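Local coordinates for protein Alpha/beta hydrolase (Novosphingobium aromaticivorans, PDB 3BWX) that probably acts as a hydrolase of the alpha/beta hydrolase fold, its substrate unknown, and binds calcium in the crystal, at residues S28-R40 with R98-T111. The protein carries 1 engineered substitution. Residues are numbered along the deposited sequence; the frame is centred on the assembly and turned at random. Where two conformers were deposited one is given.
Sequences SRPPVLCLPGLTR and RFVAIGTSLGGLLT. With EDO (1,2-ethanediol), chain Q.
Strands 32-35 and 99-104 pair in parallel, V32 beside V100 through L35 beside G103, their short axes 21° apart. Five backbone hydrogen bonds zip them together, from V100 N to P31 O (2.9 Å) through L33 and I102, which each give and take one, to T104 N on L35 O (3.1 Å). Apolar contacts follow on both faces. On one, CG1 of V32, turned anti to its own backbone N (chi1 -180°), meets I102 CD1 at 3.7 Å. On the other, L33 CD2 reaches F99 CE2 at 3.9 Å, and L35 CD1 packs on L110 CB and lies beside the hydroxyl of T111, whose OG1 donates to G107 O (2.9 Å) within the helix. G107 packs its bare CA on L35 O, where a CB would clash. Beyond the strands, L38 CD1 touches L106 CD2 at 3.7 Å, and one water accepts from the backbone N of both residues. A 1,2-ethanediol beside L106 donates to P36 O and G37 O. Cutting L106 back to an alanine would probably leave L38 CD1 without its apolar partner and uncover one side of the diol site. S105, with phi +58°, sits in the strained strand-to-helix turn of a GxSxG sequence, consistent with a nucleophile elbow. The pair lies mid-sheet between strands 58-61 and 122-128, with helix 80-94 packed over L33, L35 and F99.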
loop_
_atom_site.group_PDB
_atom_site.type_symbol
_atom_site.label_atom_id
_atom_site.label_comp_id
_atom_site.label_asym_id
_atom_site.label_seq_id
_atom_site.Cartn_x
_atom_site.Cartn_y
_atom_site.Cartn_z
ATOM N N SER A 28 -4.309 17.179 17.159
ATOM C CA SER A 28 -3.136 18.021 17.361
ATOM C C SER A 28 -1.875 17.430 16.720
ATOM O O SER A 28 -0.757 17.954 16.879
ATOM C CB SER A 28 -2.938 18.294 18.878
ATOM O OG SER A 28 -2.236 17.264 19.507
ATOM N N ARG A 29 -2.040 16.331 16.003
ATOM C CA ARG A 29 -0.937 15.698 15.274
ATOM C C ARG A 29 -1.428 15.589 13.832
ATOM O O ARG A 29 -2.618 15.425 13.612
ATOM C CB ARG A 29 -0.670 14.283 15.802
ATOM C CG ARG A 29 0.009 14.214 17.135
ATOM C CD ARG A 29 0.076 12.787 17.614
ATOM N NE ARG A 29 0.995 12.683 18.735
ATOM C CZ ARG A 29 1.320 11.536 19.350
ATOM N NH1 ARG A 29 0.818 10.371 18.959
ATOM N NH2 ARG A 29 2.159 11.554 20.371
ATOM N N PRO A 30 -0.509 15.560 12.868
ATOM C CA PRO A 30 -0.990 15.345 11.505
ATOM C C PRO A 30 -1.629 13.969 11.375
ATOM O O PRO A 30 -1.294 13.063 12.152
ATOM C CB PRO A 30 0.267 15.380 10.644
ATOM C CG PRO A 30 1.407 15.106 11.592
ATOM C CD PRO A 30 0.952 15.587 12.968
ATOM N N PRO A 31 -2.483 13.798 10.358
ATOM C CA PRO A 31 -3.045 12.463 10.162
ATOM C C PRO A 31 -2.087 11.513 9.468
ATOM O O PRO A 31 -1.120 11.944 8.823
ATOM C CB PRO A 31 -4.259 12.759 9.293
ATOM C CG PRO A 31 -3.833 13.906 8.462
ATOM C CD PRO A 31 -2.958 14.752 9.331
ATOM N N VAL A 32 -2.356 10.220 9.600
ATOM C CA VAL A 32 -1.562 9.174 8.967
ATOM C C VAL A 32 -2.324 8.638 7.744
ATOM O O VAL A 32 -3.426 8.128 7.883
ATOM C CB VAL A 32 -1.259 8.027 9.929
ATOM C CG1 VAL A 32 -0.424 6.963 9.222
ATOM C CG2 VAL A 32 -0.495 8.543 11.169
ATOM N N LEU A 33 -1.744 8.776 6.550
ATOM C CA LEU A 33 -2.374 8.308 5.313
ATOM C C LEU A 33 -1.714 7.002 4.869
ATOM O O LEU A 33 -0.485 6.958 4.696
ATOM C CB LEU A 33 -2.191 9.354 4.215
ATOM C CG LEU A 33 -2.664 9.150 2.781
ATOM C CD1 LEU A 33 -4.168 9.227 2.725
ATOM C CD2 LEU A 33 -2.088 10.224 1.833
ATOM N N CYS A 34 -2.487 5.920 4.779
ATOM C CA CYS A 34 -1.977 4.588 4.475
ATOM C C CYS A 34 -2.343 4.240 3.053
ATOM O O CYS A 34 -3.531 4.160 2.742
ATOM C CB CYS A 34 -2.573 3.583 5.431
ATOM S SG CYS A 34 -2.118 3.821 7.168
ATOM N N LEU A 35 -1.346 4.030 2.215
ATOM C CA LEU A 35 -1.523 3.833 0.815
ATOM C C LEU A 35 -1.204 2.391 0.439
ATOM O O LEU A 35 -0.074 1.935 0.627
ATOM C CB LEU A 35 -0.682 4.829 0.031
ATOM C CG LEU A 35 -0.979 6.301 0.343
ATOM C CD1 LEU A 35 -0.026 7.140 -0.525
ATOM C CD2 LEU A 35 -2.466 6.623 0.176
ATOM N N PRO A 36 -2.204 1.648 -0.063
ATOM C CA PRO A 36 -1.992 0.235 -0.358
ATOM C C PRO A 36 -1.214 -0.033 -1.646
ATOM O O PRO A 36 -1.002 0.854 -2.458
ATOM C CB PRO A 36 -3.413 -0.332 -0.542
ATOM C CG PRO A 36 -4.339 0.744 -0.216
ATOM C CD PRO A 36 -3.610 2.046 -0.294
ATOM N N GLY A 37 -0.828 -1.294 -1.782
ATOM C CA GLY A 37 -0.210 -1.808 -2.967
ATOM C C GLY A 37 -1.173 -1.967 -4.130
ATOM O O GLY A 37 -2.379 -1.746 -4.029
ATOM N N LEU A 38 -0.621 -2.377 -5.267
ATOM C CA LEU A 38 -1.302 -2.367 -6.565
ATOM C C LEU A 38 -2.664 -3.000 -6.533
ATOM O O LEU A 38 -3.582 -2.445 -7.080
ATOM C CB LEU A 38 -0.380 -3.055 -7.609
ATOM C CG LEU A 38 -0.871 -3.200 -9.044
ATOM C CD1 LEU A 38 -0.924 -1.871 -9.745
ATOM C CD2 LEU A 38 0.074 -4.189 -9.801
ATOM N N THR A 39 -2.775 -4.202 -5.992
ATOM C CA THR A 39 -4.016 -4.987 -5.966
ATOM C C THR A 39 -4.760 -4.907 -4.633
ATOM O O THR A 39 -5.682 -5.707 -4.395
ATOM C CB THR A 39 -3.768 -6.472 -6.316
ATOM O OG1 THR A 39 -2.859 -7.021 -5.356
ATOM C CG2 THR A 39 -3.213 -6.609 -7.710
ATOM N N ARG A 40 -4.382 -3.946 -3.793
ATOM C CA ARG A 40 -4.745 -4.005 -2.403
ATOM C C ARG A 40 -5.698 -2.880 -2.043
ATOM O O ARG A 40 -5.989 -1.992 -2.853
ATOM C CB ARG A 40 -3.507 -3.971 -1.531
ATOM C CG ARG A 40 -2.475 -5.045 -1.814
ATOM C CD ARG A 40 -3.062 -6.439 -1.572
ATOM N NE ARG A 40 -2.114 -7.502 -1.813
ATOM C CZ ARG A 40 -1.205 -7.902 -0.927
ATOM N NH1 ARG A 40 -1.149 -7.367 0.278
ATOM N NH2 ARG A 40 -0.360 -8.876 -1.235
ATOM N N ARG A 98 -0.625 18.740 5.796
ATOM C CA ARG A 98 0.578 18.040 6.275
ATOM C C ARG A 98 0.133 16.698 6.799
ATOM O O ARG A 98 -0.906 16.609 7.444
ATOM C CB ARG A 98 1.164 18.835 7.389
ATOM C CG ARG A 98 2.495 18.425 7.815
ATOM C CD ARG A 98 3.056 19.477 8.751
ATOM N NE ARG A 98 4.429 19.174 9.068
ATOM C CZ ARG A 98 4.890 18.706 10.227
ATOM N NH1 ARG A 98 4.093 18.454 11.272
ATOM N NH2 ARG A 98 6.195 18.475 10.321
ATOM N N PHE A 99 0.900 15.651 6.530
ATOM C CA PHE A 99 0.483 14.285 6.860
ATOM C C PHE A 99 1.661 13.360 6.933
ATOM O O PHE A 99 2.728 13.632 6.377
ATOM C CB PHE A 99 -0.550 13.726 5.844
ATOM C CG PHE A 99 -0.085 13.763 4.386
ATOM C CD1 PHE A 99 -0.114 14.933 3.678
ATOM C CD2 PHE A 99 0.409 12.633 3.751
ATOM C CE1 PHE A 99 0.306 14.974 2.325
ATOM C CE2 PHE A 99 0.828 12.680 2.421
ATOM C CZ PHE A 99 0.786 13.856 1.726
ATOM N N VAL A 100 1.465 12.261 7.656
ATOM C CA VAL A 100 2.394 11.124 7.619
ATOM C C VAL A 100 1.900 10.200 6.528
ATOM O O VAL A 100 0.674 10.030 6.346
ATOM C CB VAL A 100 2.439 10.409 8.990
ATOM C CG1 VAL A 100 3.238 9.110 8.909
ATOM C CG2 VAL A 100 2.939 11.392 10.099
ATOM N N ALA A 101 2.833 9.672 5.746
ATOM C CA ALA A 101 2.495 8.767 4.658
ATOM C C ALA A 101 3.112 7.407 4.937
ATOM O O ALA A 101 4.339 7.310 5.173
ATOM C CB ALA A 101 3.002 9.340 3.311
ATOM N N ILE A 102 2.316 6.335 4.903
ATOM C CA ILE A 102 2.794 4.940 5.002
ATOM C C ILE A 102 2.404 4.267 3.693
ATOM O O ILE A 102 1.237 4.075 3.485
ATOM C CB ILE A 102 2.181 4.179 6.212
ATOM C CG1 ILE A 102 2.526 4.883 7.523
ATOM C CG2 ILE A 102 2.641 2.718 6.133
ATOM C CD1 ILE A 102 2.018 4.173 8.797
ATOM N N GLY A 103 3.360 3.914 2.824
ATOM C CA GLY A 103 3.063 3.422 1.482
ATOM C C GLY A 103 3.713 2.079 1.199
ATOM O O GLY A 103 4.947 1.921 1.362
ATOM N N THR A 104 2.873 1.100 0.840
ATOM C CA THR A 104 3.318 -0.210 0.497
ATOM C C THR A 104 3.413 -0.381 -0.991
ATOM O O THR A 104 2.433 -0.195 -1.681
ATOM C CB THR A 104 2.421 -1.257 1.109
ATOM O OG1 THR A 104 2.568 -1.190 2.535
ATOM C CG2 THR A 104 2.861 -2.665 0.628
ATOM N N SER A 105 4.602 -0.742 -1.479
ATOM C CA SER A 105 4.752 -1.048 -2.902
ATOM C C SER A 105 4.337 0.159 -3.773
ATOM O O SER A 105 4.897 1.243 -3.627
ATOM C CB SER A 105 3.955 -2.321 -3.232
ATOM O OG SER A 105 4.261 -3.318 -2.278
ATOM N N LEU A 106 3.360 -0.006 -4.668
ATOM C CA LEU A 106 2.866 1.138 -5.467
ATOM C C LEU A 106 2.470 2.315 -4.568
ATOM O O LEU A 106 2.697 3.479 -4.883
ATOM C CB LEU A 106 1.695 0.774 -6.374
ATOM C CG LEU A 106 1.140 1.909 -7.257
ATOM C CD1 LEU A 106 2.239 2.666 -8.036
ATOM C CD2 LEU A 106 0.078 1.278 -8.189
ATOM N N GLY A 107 1.925 2.009 -3.415
ATOM C CA GLY A 107 1.673 3.055 -2.433
ATOM C C GLY A 107 2.893 3.828 -1.985
ATOM O O GLY A 107 2.797 4.997 -1.704
ATOM N N GLY A 108 4.034 3.167 -1.914
ATOM C CA GLY A 108 5.289 3.833 -1.615
ATOM C C GLY A 108 5.708 4.716 -2.786
ATOM O O GLY A 108 6.222 5.803 -2.572
ATOM N N LEU A 109 5.554 4.231 -4.023
ATOM C CA LEU A 109 5.788 5.076 -5.183
ATOM C C LEU A 109 4.908 6.340 -5.144
ATOM O O LEU A 109 5.348 7.459 -5.395
ATOM C CB LEU A 109 5.566 4.319 -6.498
ATOM C CG LEU A 109 5.500 5.143 -7.791
ATOM N N LEU A 110 3.639 6.174 -4.821
ATOM C CA LEU A 110 2.715 7.321 -4.739
ATOM C C LEU A 110 3.138 8.280 -3.626
ATOM O O LEU A 110 2.984 9.506 -3.709
ATOM C CB LEU A 110 1.302 6.799 -4.499
ATOM C CG LEU A 110 0.718 6.121 -5.761
ATOM C CD1 LEU A 110 -0.673 5.487 -5.532
ATOM C CD2 LEU A 110 0.670 7.065 -6.965
ATOM N N THR A 111 3.678 7.718 -2.547
ATOM C CA THR A 111 4.195 8.536 -1.459
ATOM C C THR A 111 5.379 9.420 -1.936
ATOM O O THR A 111 5.434 10.606 -1.666
ATOM C CB THR A 111 4.661 7.653 -0.285
ATOM O OG1 THR A 111 3.537 6.994 0.298
ATOM C CG2 THR A 111 5.358 8.505 0.814
HETATM C C1 EDO Q . -3.340 1.052 -6.230
HETATM O O1 EDO Q . -3.898 0.399 -5.069
HETATM C C2 EDO Q . -2.187 1.946 -5.754
HETATM O O2 EDO Q . -1.102 1.150 -5.255
HETATM O O HOH W 1 2.307 -2.626 -5.867
#